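Putative phosphoribosyltransferase (PDB 5VOG) probably acts as a type I phosphoribosyltransferase, a glycosyltransferase whose substrates are not established, and binds the alarmone guanosine-5',3'-tetraphosphate (ppGpp). Local coordinates at residues D39-I44 / I61-V66; K99-V104 / D127-A132. One frame throughout, in Å; residues are numbered along the deposited sequence.

Contact 1: D39-I44 / I61-V66; sequences DAMIAI and IPIYAV
Met41 supplies the apolar centre, its terminal methyl reaching across to the neighbouring strand. The chain is extended through SD and then bends (chi3 -91°), which brings CE to 3.8 Å from CG1 of Ile63, and CE also touches CG1 of Ile61. The Met41 and Ile61 side chains cross at about a right angle. Farther along the same face, CB of Ala43 packs on CG2 of Ile63 at 3.8 Å. Helix 49-59 covers this side, Leu55 and Arg56 lying on Met41 and Ala52 on Ala43, and Phe49 of the second subunit packs on Ile63.

The other face carries Ile42, Ile44, Tyr64 and Val66. The two methyls of Val66 divide their work: CG1 meets CG2 of Ile42 and CG2 meets CG1 of Ile44, each pair 4.0 Å apart. The Ile44 side chain lies about 5 Å from a bound magnesium ion. The Tyr64 ring turns one edge inward, with CD2 3.9 Å from CB of Ala40 and the carbonyl oxygen of Met41 near the ring plane at that edge.

Between the faces, four backbone hydrogen bonds zip the strands in parallel register. Met41 N donates to Pro62 O at 2.9 Å and Met41 O receives Tyr64 N, so both polar groups of this residue are used; Ala43 repeats the pattern with Tyr64 O and Val66 N. Ile61 O, buried beneath the Met41 methyl, has no polar partner in the model. At the outer end Asp39 O rests against CD of Pro62 at 3.5 Å, and the Asp39 carboxylate accepts a hydrogen bond from Asn100 N through OD2. Strand 40-45, helix 49-59 and strand 63-75 form a beta-alpha-beta unit in the parallel part of the sheet, as in the type I phosphoribosyltransferase fold.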
# COMPACT_ATOMS: atom_id res chain seq x y z
N ASP A 39 2.15 -17.59 3.21
CA ASP A 39 2.74 -17.58 1.88
C ASP A 39 2.53 -16.26 1.16
O ASP A 39 3.29 -15.95 0.24
CB ASP A 39 2.16 -18.73 1.06
CG ASP A 39 2.42 -20.08 1.69
OD1 ASP A 39 3.61 -20.45 1.80
OD2 ASP A 39 1.45 -20.76 2.10
N ALA A 40 1.53 -15.48 1.57
CA ALA A 40 1.24 -14.20 0.96
C ALA A 40 0.35 -13.41 1.91
O ALA A 40 -0.31 -13.98 2.77
CB ALA A 40 0.55 -14.36 -0.40
N MET A 41 0.37 -12.09 1.74
CA MET A 41 -0.56 -11.18 2.40
C MET A 41 -1.64 -10.77 1.42
O MET A 41 -1.42 -10.71 0.20
CB MET A 41 0.16 -9.92 2.91
CG MET A 41 0.99 -10.16 4.16
SD MET A 41 1.88 -8.66 4.66
CE MET A 41 3.43 -8.87 3.79
N ILE A 42 -2.83 -10.49 1.95
CA ILE A 42 -3.89 -9.82 1.19
C ILE A 42 -4.19 -8.54 1.95
O ILE A 42 -4.85 -8.57 3.00
CB ILE A 42 -5.14 -10.69 1.02
CG1 ILE A 42 -4.78 -12.00 0.30
CG2 ILE A 42 -6.22 -9.92 0.27
CD1 ILE A 42 -5.91 -13.00 0.26
N ALA A 43 -3.69 -7.41 1.45
CA ALA A 43 -3.92 -6.12 2.08
C ALA A 43 -5.29 -5.59 1.68
O ALA A 43 -5.65 -5.63 0.50
CB ALA A 43 -2.84 -5.12 1.67
N ILE A 44 -6.03 -5.06 2.64
CA ILE A 44 -7.30 -4.40 2.35
C ILE A 44 -7.02 -2.90 2.23
O ILE A 44 -6.81 -2.22 3.23
CB ILE A 44 -8.35 -4.68 3.44
CG1 ILE A 44 -8.53 -6.18 3.65
CG2 ILE A 44 -9.67 -4.02 3.06
CD1 ILE A 44 -9.36 -6.51 4.91
N ILE A 61 6.94 -11.87 2.21
CA ILE A 61 5.99 -12.60 1.37
C ILE A 61 5.25 -11.58 0.52
O ILE A 61 5.10 -10.41 0.94
CB ILE A 61 5.03 -13.46 2.22
CG1 ILE A 61 4.29 -12.60 3.26
CG2 ILE A 61 5.78 -14.60 2.90
CD1 ILE A 61 3.34 -13.40 4.14
N PRO A 62 4.77 -11.95 -0.67
CA PRO A 62 4.15 -10.96 -1.56
C PRO A 62 2.84 -10.42 -1.03
O PRO A 62 2.10 -11.12 -0.32
CB PRO A 62 3.92 -11.75 -2.86
CG PRO A 62 3.90 -13.20 -2.42
CD PRO A 62 4.89 -13.28 -1.29
N ILE A 63 2.52 -9.18 -1.42
CA ILE A 63 1.30 -8.50 -1.01
C ILE A 63 0.33 -8.49 -2.19
O ILE A 63 0.55 -7.77 -3.17
CB ILE A 63 1.56 -7.07 -0.53
CG1 ILE A 63 2.61 -7.01 0.57
CG2 ILE A 63 0.25 -6.41 -0.10
CD1 ILE A 63 3.18 -5.60 0.73
N TYR A 64 -0.75 -9.24 -2.07
CA TYR A 64 -1.90 -9.08 -2.95
C TYR A 64 -2.84 -8.04 -2.34
O TYR A 64 -2.73 -7.69 -1.16
CB TYR A 64 -2.61 -10.43 -3.15
CG TYR A 64 -1.77 -11.41 -3.94
CD1 TYR A 64 -1.98 -11.59 -5.30
CD2 TYR A 64 -0.75 -12.15 -3.33
CE1 TYR A 64 -1.20 -12.48 -6.04
CE2 TYR A 64 0.03 -13.03 -4.05
CZ TYR A 64 -0.19 -13.19 -5.41
OH TYR A 64 0.59 -14.08 -6.12
N ALA A 65 -3.77 -7.53 -3.15
CA ALA A 65 -4.60 -6.42 -2.69
C ALA A 65 -6.06 -6.59 -3.06
O ALA A 65 -6.40 -7.04 -4.16
CB ALA A 65 -4.10 -5.09 -3.26
N VAL A 66 -6.93 -6.23 -2.12
CA VAL A 66 -8.34 -5.97 -2.37
C VAL A 66 -8.63 -4.60 -1.78
O VAL A 66 -7.88 -4.11 -0.93
CB VAL A 66 -9.27 -7.05 -1.75
CG1 VAL A 66 -8.91 -8.44 -2.27
CG2 VAL A 66 -9.20 -7.00 -0.22

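Contact 2: K99-V104 / D127-A132; sequences KNVLVV and DTVGVA
Val101 and Val129 are paired in parallel strands that run at 31° to each other, and the regular backbone ladder extends from the bond between Val101 N and Thr128 O to that between Val103 O and Ala132 N. The side chains of these two valines lie side by side and point the same way, their CG2 methyls 4.0 Å apart. Val103 crosses Val129 obliquely, Val103 CG2 meeting Val129 CG1, and Val103 CB lies 4.2 Å from Val131 CG2. Leu118 and Leu121 of helix 112-121 pack on this face.

On the reverse face Leu102 faces Gly130. Its CG is anti to the backbone N, and chi2 (68°) swings CD1 over the glycine backbone, 3.8 Å from Gly130 C. Leu102 CD1 is also 3.9 Å from CB of Ala132, and CD2, the other branch of Leu102, touches the same methyl. Leu55 and Leu59 of helix 49-59 complete the packing round Leu102.

Polar groups gather at the irregular start of the pairing. The Asn100 amide crosses obliquely to Thr128, and its OD1 takes the Thr128 N-H at 3.0 Å, in the carbonyl plane but with a bent N-H...O angle of 140°. The backbone of Asp127 is held by Lys99 O, its N-H approaching from above the carbonyl plane. Asn100 ND2 donates to a water at 3.1 Å and also to Lys37 O, so both ends of the amide are engaged and its rotation is fixed.

Lys99 O is taken up by Asp127 N, one residue earlier than the ladder would give. Asn100 OD1 stands in for that backbone acceptor and so keeps Thr128 N satisfied where the register of bonds slips.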
# COMPACT_ATOMS: atom_id res chain seq x y z
N LYS A 99 -2.69 -22.43 -0.31
CA LYS A 99 -1.65 -21.73 0.44
C LYS A 99 -2.25 -21.03 1.66
O LYS A 99 -3.46 -20.95 1.84
CB LYS A 99 -0.93 -20.72 -0.45
CG LYS A 99 -0.21 -21.33 -1.64
CD LYS A 99 0.84 -22.32 -1.17
CE LYS A 99 1.63 -22.90 -2.33
NZ LYS A 99 2.69 -23.83 -1.85
N ASN A 100 -1.36 -20.52 2.51
CA ASN A 100 -1.74 -19.76 3.69
C ASN A 100 -1.67 -18.27 3.37
O ASN A 100 -0.62 -17.79 2.93
CB ASN A 100 -0.80 -20.08 4.86
CG ASN A 100 -0.84 -21.54 5.25
OD1 ASN A 100 -1.88 -22.18 5.17
ND2 ASN A 100 0.30 -22.07 5.68
N VAL A 101 -2.76 -17.55 3.60
CA VAL A 101 -2.81 -16.12 3.28
C VAL A 101 -3.16 -15.33 4.53
O VAL A 101 -4.01 -15.75 5.34
CB VAL A 101 -3.78 -15.81 2.12
CG1 VAL A 101 -3.28 -16.45 0.82
CG2 VAL A 101 -5.20 -16.26 2.45
N LEU A 102 -2.50 -14.19 4.70
CA LEU A 102 -2.64 -13.31 5.86
C LEU A 102 -3.32 -12.02 5.41
O LEU A 102 -2.73 -11.23 4.68
CB LEU A 102 -1.28 -13.01 6.49
CG LEU A 102 -1.32 -12.14 7.74
CD1 LEU A 102 -1.98 -12.91 8.89
CD2 LEU A 102 0.08 -11.66 8.12
N VAL A 103 -4.56 -11.82 5.85
CA VAL A 103 -5.29 -10.59 5.55
C VAL A 103 -4.78 -9.49 6.47
O VAL A 103 -4.62 -9.71 7.67
CB VAL A 103 -6.80 -10.83 5.74
CG1 VAL A 103 -7.61 -9.56 5.49
CG2 VAL A 103 -7.28 -11.99 4.85
N VAL A 104 -4.49 -8.30 5.92
CA VAL A 104 -3.86 -7.21 6.67
C VAL A 104 -4.73 -5.96 6.58
O VAL A 104 -5.13 -5.55 5.49
CB VAL A 104 -2.44 -6.92 6.16
CG1 VAL A 104 -1.84 -5.73 6.92
CG2 VAL A 104 -1.55 -8.15 6.26
N ASP A 127 -5.57 -22.81 2.29
CA ASP A 127 -5.36 -23.66 3.45
C ASP A 127 -5.77 -22.90 4.72
O ASP A 127 -6.86 -23.12 5.25
CB ASP A 127 -3.90 -24.12 3.53
CG ASP A 127 -3.64 -25.04 4.71
OD1 ASP A 127 -4.60 -25.41 5.42
OD2 ASP A 127 -2.46 -25.40 4.93
N THR A 128 -4.90 -22.02 5.20
CA THR A 128 -5.18 -21.19 6.36
C THR A 128 -5.38 -19.75 5.91
O THR A 128 -4.56 -19.22 5.16
CB THR A 128 -4.03 -21.25 7.38
OG1 THR A 128 -3.91 -22.58 7.89
CG2 THR A 128 -4.29 -20.29 8.55
N VAL A 129 -6.47 -19.14 6.36
CA VAL A 129 -6.68 -17.70 6.27
C VAL A 129 -6.51 -17.13 7.67
O VAL A 129 -7.23 -17.53 8.59
CB VAL A 129 -8.06 -17.35 5.70
CG1 VAL A 129 -8.25 -15.83 5.66
CG2 VAL A 129 -8.24 -17.96 4.32
N GLY A 130 -5.56 -16.21 7.84
CA GLY A 130 -5.37 -15.50 9.08
C GLY A 130 -5.60 -14.01 8.87
O GLY A 130 -5.70 -13.53 7.73
N VAL A 131 -5.69 -13.27 9.97
CA VAL A 131 -5.87 -11.83 9.88
C VAL A 131 -4.93 -11.14 10.86
O VAL A 131 -4.73 -11.60 12.00
CB VAL A 131 -7.34 -11.42 10.11
CG1 VAL A 131 -7.78 -11.70 11.52
CG2 VAL A 131 -7.55 -9.95 9.76
N ALA A 132 -4.32 -10.05 10.40
CA ALA A 132 -3.40 -9.24 11.18
C ALA A 132 -3.82 -7.78 11.05
O ALA A 132 -3.95 -7.28 9.93
CB ALA A 132 -1.96 -9.41 10.69
O HOH W 1 -0.32 -25.02 6.26

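Following the chain from the N terminus, contact 1 closes first: strand 40-45 leads through helix 49-59 to strand 63-75. The chain next makes the outer hairpin with strand 78-85, then returns to strand 101-105 on the other side of strand 40-45. Contact 2 closes after a further excursion through helix 112-121. The two closures follow in series, neither nested nor crossed, yet they share one sheet. Strand 40-45 meets strand 101-105 directly, for example through Ile44 CD1 against Val103 CG1 at 3.6 Å, giving the continuous parallel order 63-75, 40-45, 101-105, 129-133, with helices 49-59 and 112-121 covering opposite faces.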